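Local coordinates for GAF domain-containing protein (Thermoplasma acidophilum, PDB 4MN7) that probably reduces free methionine-R-sulfoxide to methionine, as a type II free methionine-R-sulfoxide reductase built on a GAF domain, at residues D129-A132 with P133-H136; V96-G100 with E101-E105; A83-P86 with S87-S90. The protein carries 1 engineered substitution. All coordinates share one frame; numbering follows the deposited sequence.

Interaction 1: residues D129-A132 with P133-H136; sequences DLMA and PLVH
Met-131 O takes the backbone N-H of Val-135 at 3.0 Å, an i to i+4 bond of the helix running through 129-136, and Ala-132 O does the same for His-136 N at 2.8 Å. The regular pattern breaks just before them. Pro-133 has no N-H to offer Asp-129 O, and the helix kinks there. Asp-129 O receives instead a weak bond from Ala-132 N, and Leu-134 N has drawn back to a weak, bent bond with Met-131 O. A water enters the gap, donating to Leu-130 O at 2.8 Å and accepting from Leu-134 N at 3.1 Å. The Pro-133 ring sits close against the preceding residue, its CD 3.4 Å from Ala-132 CB, tighter than usual van der Waals contact.

On another side of the helix, Met-131 bends at chi2 and chi3 (-62° and -66°), which curls its thioether toward the next turn. Its CE reaches Leu-134 CD1 at 3.8 Å, with SD close behind, the two side chains lying at a slant. Leu-134 also packs on Phe-6 of helix 2-21 and on Leu-130 of the second subunit, while Val-135 faces the sheet at Val-96. The contact thus pairs an apolar surface, shared by helix packing and the dimer interface, with a proline kink beside which the carbonyl and amide drawn apart still share a water.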
ATOM      1  N   ASP A 129      -1.000   1.661   9.905  1.00 31.96           N
ATOM      2  CA  ASP A 129       0.284   2.291   9.903  1.00 33.23           C
ATOM      3  C   ASP A 129       1.042   1.959   8.606  1.00 35.83           C
ATOM      4  O   ASP A 129       1.679   2.842   8.023  1.00 33.70           O
ATOM      5  CB  ASP A 129       1.071   1.805  11.094  1.00 33.34           C
ATOM      6  CG  ASP A 129       2.390   2.462  11.201  1.00 41.00           C
ATOM      7  OD1 ASP A 129       2.496   3.698  10.934  1.00 39.42           O
ATOM      8  OD2 ASP A 129       3.345   1.737  11.558  1.00 43.44           O
ATOM      9  N   LEU A 130       0.960   0.703   8.145  1.00 34.37           N
ATOM     10  CA  LEU A 130       1.626   0.317   6.904  1.00 36.36           C
ATOM     11  C   LEU A 130       1.036   1.034   5.675  1.00 35.21           C
ATOM     12  O   LEU A 130       1.749   1.359   4.735  1.00 32.31           O
ATOM     13  CB  LEU A 130       1.587  -1.197   6.687  1.00 35.13           C
ATOM     14  CG  LEU A 130       2.215  -2.070   7.775  1.00 37.77           C
ATOM     15  CD1 LEU A 130       1.941  -3.547   7.552  1.00 38.71           C
ATOM     16  CD2 LEU A 130       3.661  -1.808   7.850  1.00 41.31           C
ATOM     17  N   MET A 131      -0.254   1.317   5.713  1.00 32.28           N
ATOM     18  CA  MET A 131      -0.976   1.953   4.622  1.00 30.04           C
ATOM     19  C   MET A 131      -0.903   3.468   4.652  1.00 32.54           C
ATOM     20  O   MET A 131      -1.255   4.124   3.656  1.00 29.16           O
ATOM     21  CB  MET A 131      -2.467   1.555   4.633  1.00 32.74           C
ATOM     22  CG  MET A 131      -2.684   0.054   4.351  1.00 34.89           C
ATOM     23  SD  MET A 131      -2.074  -0.379   2.684  1.00 30.90           S
ATOM     24  CE  MET A 131      -3.215   0.532   1.645  1.00 34.40           C
ATOM     25  N   ALA A 132      -0.390   4.039   5.729  1.00 33.35           N
ATOM     26  CA  ALA A 132      -0.475   5.496   5.858  1.00 31.56           C
ATOM     27  C   ALA A 132       0.131   6.334   4.726  1.00 31.09           C
ATOM     28  O   ALA A 132      -0.482   7.301   4.309  1.00 31.21           O
ATOM     29  CB  ALA A 132       0.060   5.948   7.173  1.00 32.15           C
ATOM     30  N   PRO A 133       1.306   5.967   4.214  1.00 31.90           N
ATOM     31  CA  PRO A 133       1.810   6.841   3.144  1.00 31.68           C
ATOM     32  C   PRO A 133       0.905   6.850   1.958  1.00 29.58           C
ATOM     33  O   PRO A 133       0.753   7.846   1.265  1.00 32.08           O
ATOM     34  CB  PRO A 133       3.166   6.184   2.773  1.00 32.85           C
ATOM     35  CG  PRO A 133       3.636   5.647   4.107  1.00 32.65           C
ATOM     36  CD  PRO A 133       2.386   5.129   4.782  1.00 34.50           C
ATOM     37  N   LEU A 134       0.294   5.707   1.703  1.00 30.30           N
ATOM     38  CA  LEU A 134      -0.563   5.621   0.593  1.00 30.78           C
ATOM     39  C   LEU A 134      -1.820   6.432   0.806  1.00 32.54           C
ATOM     40  O   LEU A 134      -2.256   7.109  -0.081  1.00 35.73           O
ATOM     41  CB  LEU A 134      -0.926   4.177   0.284  1.00 34.36           C
ATOM     42  CG  LEU A 134       0.225   3.331  -0.235  1.00 35.93           C
ATOM     43  CD1 LEU A 134      -0.071   1.862   0.038  1.00 35.97           C
ATOM     44  CD2 LEU A 134       0.371   3.600  -1.707  1.00 33.04           C
ATOM     45  N   VAL A 135      -2.430   6.330   1.965  1.00 32.29           N
ATOM     46  CA  VAL A 135      -3.660   7.096   2.283  1.00 31.69           C
ATOM     47  C   VAL A 135      -3.325   8.592   2.264  1.00 30.66           C
ATOM     48  O   VAL A 135      -4.117   9.406   1.877  1.00 31.70           O
ATOM     49  CB  VAL A 135      -4.139   6.787   3.703  1.00 31.89           C
ATOM     50  CG1 VAL A 135      -5.205   7.792   4.151  1.00 35.47           C
ATOM     51  CG2 VAL A 135      -4.695   5.411   3.760  1.00 33.67           C
ATOM     52  N   HIS A 136      -2.108   8.924   2.645  1.00 32.39           N
ATOM     53  CA  HIS A 136      -1.665  10.296   2.679  1.00 31.52           C
ATOM     54  C   HIS A 136      -1.692  10.977   1.316  1.00 37.84           C
ATOM     55  O   HIS A 136      -1.866  12.168   1.211  1.00 38.32           O
ATOM     56  CB  HIS A 136      -0.255  10.377   3.242  1.00 36.28           C
ATOM     57  CG  HIS A 136       0.284  11.772   3.325  1.00 36.46           C
ATOM     58  ND1 HIS A 136       1.215  12.256   2.436  1.00 42.30           N
ATOM     59  CD2 HIS A 136       0.005  12.798   4.166  1.00 35.49           C
ATOM     60  CE1 HIS A 136       1.517  13.509   2.740  1.00 39.90           C
ATOM     61  NE2 HIS A 136       0.796  13.860   3.786  1.00 42.12           N
TER
HETATM   62  O   HOH W   1       1.655   3.010   2.489  1.00 46.85           O

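Interaction 2: residues V96-G100 with E101-E105; sequences VRYQG and EPIGE
Ile-103 holds CG1 between its backbone N and carbonyl carbon (chi1 57°), and this rotation lays the branch against Val-96 and Tyr-98 across the hairpin. CG1 comes within 3.4 Å of Val-96 O, and CD1 goes on to Tyr-98 CB at 3.8 Å, with CG2 of Ile-103 touching the same CB. Val-96 turns CG1 anti to its own N (chi1 173°), which carries that methyl to 4.1 Å from Ile-103 CG1; its CG2 rests near Glu-105 CA.

The strands join through a type I' turn from Tyr-98 to Glu-101, with Gln-99 and Gly-100 at its corners, both at positive phi. Tyr-98 N bonds to Glu-101 O at 2.8 Å, while the return bond from Glu-101 N to Tyr-98 O is weak. Further along, Ile-103 and Gly-104 both face Val-96, a classic beta bulge: Ile-103 N gives an almost straight bond to Val-96 O (2.8 Å), whereas Val-96 N reaches Gly-104 O from above its carbonyl plane, 49° out of it. Arg-97 passes its CB alongside Glu-101 O at 3.7 Å, and its NE bonds to Asn-67.

Ile-103 also packs on Val-135 and His-136 of helix 118-136, and the Tyr-98 ring stacks with His-136. An alanine in place of Ile-103 would probably leave Val-96 CG1 and Tyr-98 CB without their apolar partner and open a gap beneath that helix. Backbone bonds set the hairpin and its bulge, while the apolar groups of Val-96, Tyr-98 and Ile-103 join this end of the sheet to the helix.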
ATOM      1  N   VAL A  96      -5.826   6.437  10.785  1.00 30.61           N
ATOM      2  CA  VAL A  96      -4.593   6.330   9.966  1.00 32.09           C
ATOM      3  C   VAL A  96      -3.752   7.534  10.284  1.00 32.57           C
ATOM      4  O   VAL A  96      -4.203   8.622  10.107  1.00 33.32           O
ATOM      5  CB  VAL A  96      -4.876   6.261   8.460  1.00 31.75           C
ATOM      6  CG1 VAL A  96      -3.550   6.314   7.620  1.00 32.56           C
ATOM      7  CG2 VAL A  96      -5.679   4.994   8.183  1.00 33.46           C
ATOM      8  N   ARG A  97      -2.577   7.332  10.842  1.00 30.47           N
ATOM      9  CA  ARG A  97      -1.727   8.433  11.213  1.00 32.22           C
ATOM     10  C   ARG A  97      -0.480   8.702  10.340  1.00 31.70           C
ATOM     11  O   ARG A  97       0.239   7.794   9.866  1.00 35.55           O
ATOM     12  CB  ARG A  97      -1.227   8.231  12.625  1.00 31.33           C
ATOM     13  CG  ARG A  97      -2.342   8.096  13.623  1.00 33.09           C
ATOM     14  CD  ARG A  97      -1.759   7.558  14.915  1.00 38.86           C
ATOM     15  NE  ARG A  97      -2.789   7.437  15.906  1.00 36.18           N
ATOM     16  CZ  ARG A  97      -2.885   6.448  16.757  1.00 36.18           C
ATOM     17  NH1 ARG A  97      -1.977   5.515  16.777  1.00 42.21           N
ATOM     18  NH2 ARG A  97      -3.865   6.437  17.647  1.00 37.70           N
ATOM     19  N   TYR A  98      -0.194   9.989  10.185  1.00 35.93           N
ATOM     20  CA  TYR A  98       0.938  10.454   9.374  1.00 32.78           C
ATOM     21  C   TYR A  98       1.615  11.563  10.154  1.00 36.70           C
ATOM     22  O   TYR A  98       1.037  12.583  10.432  1.00 42.92           O
ATOM     23  CB  TYR A  98       0.450  10.900   8.020  1.00 37.73           C
ATOM     24  CG  TYR A  98       1.557  11.158   6.990  1.00 39.28           C
ATOM     25  CD1 TYR A  98       2.196  12.433   6.901  1.00 41.73           C
ATOM     26  CD2 TYR A  98       1.991  10.143   6.145  1.00 43.45           C
ATOM     27  CE1 TYR A  98       3.218  12.669   5.968  1.00 44.77           C
ATOM     28  CE2 TYR A  98       2.990  10.373   5.204  1.00 45.72           C
ATOM     29  CZ  TYR A  98       3.589  11.640   5.108  1.00 49.22           C
ATOM     30  OH  TYR A  98       4.588  11.824   4.176  1.00 53.85           O
ATOM     31  N   GLN A  99       2.833  11.291  10.582  1.00 41.12           N
ATOM     32  CA  GLN A  99       3.549  12.176  11.487  1.00 47.57           C
ATOM     33  C   GLN A  99       2.794  12.372  12.775  1.00 44.81           C
ATOM     34  O   GLN A  99       2.607  13.481  13.178  1.00 59.22           O
ATOM     35  CB  GLN A  99       3.861  13.502  10.766  1.00 45.86           C
ATOM     36  CG  GLN A  99       4.944  13.237   9.728  1.00 48.89           C
ATOM     37  CD  GLN A  99       5.028  14.251   8.640  1.00 56.92           C
ATOM     38  OE1 GLN A  99       4.127  15.040   8.440  1.00 68.62           O
ATOM     39  NE2 GLN A  99       6.114  14.222   7.914  1.00 60.15           N
ATOM     40  N   GLY A 100       2.304  11.283  13.364  1.00 46.33           N
ATOM     41  CA  GLY A 100       1.611  11.323  14.645  1.00 47.88           C
ATOM     42  C   GLY A 100       0.167  11.862  14.647  1.00 53.05           C
ATOM     43  O   GLY A 100      -0.543  11.677  15.636  1.00 56.76           O
ATOM     44  N   GLU A 101      -0.264  12.472  13.538  1.00 46.23           N
ATOM     45  CA  GLU A 101      -1.583  13.066  13.414  1.00 43.32           C
ATOM     46  C   GLU A 101      -2.504  12.242  12.490  1.00 36.84           C
ATOM     47  O   GLU A 101      -2.082  11.678  11.486  1.00 36.89           O
ATOM     48  CB  GLU A 101      -1.423  14.504  12.904  1.00 46.58           C
ATOM     49  CG  GLU A 101      -1.008  15.522  13.992  1.00 57.58           C
ATOM     50  CD  GLU A 101      -1.709  15.300  15.357  1.00 63.71           C
ATOM     51  OE1 GLU A 101      -2.832  15.798  15.593  1.00 65.57           O
ATOM     52  OE2 GLU A 101      -1.133  14.615  16.224  1.00 65.28           O
ATOM     53  N   PRO A 102      -3.752  12.206  12.819  1.00 39.46           N
ATOM     54  CA  PRO A 102      -4.687  11.456  12.035  1.00 39.56           C
ATOM     55  C   PRO A 102      -4.905  12.106  10.685  1.00 37.34           C
ATOM     56  O   PRO A 102      -5.047  13.313  10.605  1.00 36.14           O
ATOM     57  CB  PRO A 102      -5.954  11.467  12.886  1.00 38.35           C
ATOM     58  CG  PRO A 102      -5.782  12.608  13.870  1.00 42.93           C
ATOM     59  CD  PRO A 102      -4.339  12.848  14.008  1.00 40.87           C
ATOM     60  N   ILE A 103      -4.864  11.322   9.621  1.00 33.21           N
ATOM     61  CA  ILE A 103      -5.142  11.870   8.280  1.00 33.48           C
ATOM     62  C   ILE A 103      -6.300  11.171   7.593  1.00 29.40           C
ATOM     63  O   ILE A 103      -6.664  11.500   6.451  1.00 31.89           O
ATOM     64  CB  ILE A 103      -3.888  11.854   7.391  1.00 31.31           C
ATOM     65  CG1 ILE A 103      -3.344  10.415   7.302  1.00 33.90           C
ATOM     66  CG2 ILE A 103      -2.851  12.793   8.025  1.00 38.73           C
ATOM     67  CD1 ILE A 103      -2.676  10.064   5.999  1.00 34.32           C
ATOM     68  N   GLY A 104      -6.852  10.206   8.280  1.00 31.68           N
ATOM     69  CA  GLY A 104      -7.899   9.387   7.765  1.00 30.10           C
ATOM     70  C   GLY A 104      -8.136   8.198   8.643  1.00 30.79           C
ATOM     71  O   GLY A 104      -7.766   8.183   9.812  1.00 28.83           O
ATOM     72  N   GLU A 105      -8.863   7.216   8.119  1.00 30.12           N
ATOM     73  CA  GLU A 105      -9.231   6.052   8.957  1.00 29.92           C
ATOM     74  C   GLU A 105      -9.635   4.853   8.166  1.00 28.90           C
ATOM     75  O   GLU A 105     -10.017   4.971   6.982  1.00 29.93           O
ATOM     76  CB  GLU A 105     -10.386   6.476   9.886  1.00 31.03           C
ATOM     77  CG  GLU A 105     -11.632   6.850   9.109  1.00 32.93           C
ATOM     78  CD  GLU A 105     -12.699   7.499  10.008  1.00 34.39           C
ATOM     79  OE1 GLU A 105     -12.375   8.057  11.062  1.00 38.80           O
ATOM     80  OE2 GLU A 105     -13.860   7.332   9.697  1.00 33.59           O
TER

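Interaction 3: residues A83-P86 with S87-S90; sequences ASFP and STQS. Engineered in segment 83-86: Ser-84 (natural residue Cys).
A type I beta turn runs from Phe-85 to Thr-88, with Pro-86 and Ser-87 at its corners, in the loop that leads into strand 90-98. As in related free methionine-R-sulfoxide reductases, this loop probably lies near the active site. The turn is closed by Thr-88 N, which donates to Phe-85 O at 3.2 Å from well above the carbonyl plane (64° out of it). A water lies 2.8 Å from Thr-88 O; its approach to Phe-85 O is too short to be relied on.

Thr-88 carries the side-chain contacts. With OG1 anti to its carbonyl carbon (chi1 -66°), the hydroxyl comes up beside Phe-85, 3.7 Å from CB, and meets the ring at its edge, in its plane, 3.9 Å from CD2. The CB of Thr-88 meets Ala-83 CB at 3.8 Å, with CG2 a little farther from the same methyl, which places the threonine against both Ala-83 and Phe-85. Ser-84, an engineered replacement of the natural cysteine, sets its CB over one face of the Phe-85 ring, offset toward the rim, 3.8 Å above the plane.

Polar ends tie the turn and the residue before it to their surroundings: Thr-88 OG1 bonds to Asp-109 of strand 101-110, Ser-87 OG to Asp-111 and Ser-84 OG to His-50. The Phe-85 ring meets Trp-27 of strand 27-34 with the planes at about 45°. Beyond the turn, Gln-89 and Ser-90 both face Ser-110 in a classic beta bulge, where the loop after strand 70-72 passes into strand 90-98 beside strand 101-110.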
ATOM      1  N   ALA A  83     -25.903   3.345  12.313  1.00 59.04           N
ATOM      2  CA  ALA A  83     -25.034   2.787  11.277  1.00 62.54           C
ATOM      3  C   ALA A  83     -25.478   3.213   9.879  1.00 53.29           C
ATOM      4  O   ALA A  83     -26.483   3.898   9.699  1.00 51.85           O
ATOM      5  CB  ALA A  83     -24.920   1.236  11.400  1.00 66.13           C
ATOM      6  N   SER A  84     -24.670   2.823   8.905  1.00 43.67           N
ATOM      7  CA  SER A  84     -24.931   3.052   7.500  1.00 47.21           C
ATOM      8  C   SER A  84     -25.719   1.917   6.884  1.00 41.72           C
ATOM      9  O   SER A  84     -26.226   2.053   5.793  1.00 48.54           O
ATOM     10  CB  SER A  84     -23.595   3.192   6.750  1.00 50.65           C
ATOM     11  OG  SER A  84     -22.862   4.322   7.189  1.00 63.51           O
ATOM     12  N   PHE A  85     -25.803   0.791   7.579  1.00 43.01           N
ATOM     13  CA  PHE A  85     -26.454  -0.400   7.066  1.00 42.03           C
ATOM     14  C   PHE A  85     -27.221  -1.027   8.188  1.00 45.71           C
ATOM     15  O   PHE A  85     -26.784  -1.031   9.375  1.00 42.72           O
ATOM     16  CB  PHE A  85     -25.490  -1.447   6.457  1.00 43.24           C
ATOM     17  CG  PHE A  85     -24.515  -0.857   5.529  1.00 43.26           C
ATOM     18  CD1 PHE A  85     -24.909  -0.451   4.291  1.00 46.49           C
ATOM     19  CD2 PHE A  85     -23.188  -0.636   5.944  1.00 46.77           C
ATOM     20  CE1 PHE A  85     -23.999   0.107   3.435  1.00 55.78           C
ATOM     21  CE2 PHE A  85     -22.273  -0.060   5.102  1.00 46.06           C
ATOM     22  CZ  PHE A  85     -22.677   0.313   3.841  1.00 49.72           C
ATOM     23  N   PRO A  86     -28.413  -1.517   7.830  1.00 49.76           N
ATOM     24  CA  PRO A  86     -29.281  -1.999   8.867  1.00 53.42           C
ATOM     25  C   PRO A  86     -28.780  -3.319   9.427  1.00 50.62           C
ATOM     26  O   PRO A  86     -28.992  -3.597  10.625  1.00 54.21           O
ATOM     27  CB  PRO A  86     -30.657  -2.108   8.165  1.00 51.59           C
ATOM     28  CG  PRO A  86     -30.398  -2.054   6.714  1.00 53.42           C
ATOM     29  CD  PRO A  86     -29.081  -1.381   6.513  1.00 49.60           C
ATOM     30  N   SER A  87     -28.094  -4.111   8.592  1.00 43.35           N
ATOM     31  CA  SER A  87     -27.482  -5.355   9.101  1.00 45.17           C
ATOM     32  C   SER A  87     -26.356  -5.173  10.130  1.00 50.79           C
ATOM     33  O   SER A  87     -26.075  -6.084  10.894  1.00 45.68           O
ATOM     34  CB  SER A  87     -27.016  -6.235   7.966  1.00 47.02           C
ATOM     35  OG  SER A  87     -26.095  -5.589   7.158  1.00 43.44           O
ATOM     36  N   THR A  88     -25.761  -3.985  10.216  1.00 49.07           N
ATOM     37  CA  THR A  88     -24.578  -3.836  11.033  1.00 42.45           C
ATOM     38  C   THR A  88     -24.915  -3.976  12.491  1.00 37.57           C
ATOM     39  O   THR A  88     -25.755  -3.296  12.988  1.00 43.64           O
ATOM     40  CB  THR A  88     -23.953  -2.436  10.825  1.00 40.07           C
ATOM     41  OG1 THR A  88     -23.472  -2.333   9.475  1.00 39.64           O
ATOM     42  CG2 THR A  88     -22.831  -2.234  11.807  1.00 38.14           C
ATOM     43  N   GLN A  89     -24.176  -4.814  13.194  1.00 36.18           N
ATOM     44  CA  GLN A  89     -24.232  -4.903  14.618  1.00 37.86           C
ATOM     45  C   GLN A  89     -22.991  -4.486  15.293  1.00 36.49           C
ATOM     46  O   GLN A  89     -23.023  -4.238  16.469  1.00 38.69           O
ATOM     47  CB  GLN A  89     -24.517  -6.355  15.025  1.00 43.09           C
ATOM     48  CG  GLN A  89     -25.946  -6.765  14.613  1.00 49.65           C
ATOM     49  CD  GLN A  89     -26.366  -8.117  15.182  1.00 50.87           C
ATOM     50  OE1 GLN A  89     -26.938  -8.184  16.235  1.00 50.89           O
ATOM     51  NE2 GLN A  89     -26.034  -9.190  14.481  1.00 55.77           N
ATOM     52  N   SER A  90     -21.844  -4.479  14.607  1.00 40.27           N
ATOM     53  CA  SER A  90     -20.649  -3.903  15.257  1.00 38.00           C
ATOM     54  C   SER A  90     -19.802  -3.174  14.242  1.00 34.38           C
ATOM     55  O   SER A  90     -19.894  -3.438  13.042  1.00 33.41           O
ATOM     56  CB  SER A  90     -19.863  -4.915  16.138  1.00 40.87           C
ATOM     57  OG  SER A  90     -19.473  -6.065  15.417  1.00 45.44           O
TER
HETATM   58  O   HOH W   2     -27.135  -1.159  11.761  1.00 50.05           O

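Overall arrangement
From the N terminus, interaction 3 comes first, a turn in the loop between strands 70-72 and 90-98. Strand 90-98 then crosses to the far side of the chain's centre, where interaction 2 closes the hairpin with strand 101-110. Interaction 1 follows near the end of helix 118-136. The three are in series; none nests in or crosses another. Interactions 1 and 2 touch, their centres 8 Å apart: Ala-132 rests on Val-96, and His-136 on the hairpin, joining the helix to it. Interaction 3 stays apart, its centre about 25 Å from that of interaction 2 and 27 Å from that of interaction 1, at the opposite end of the same two strands.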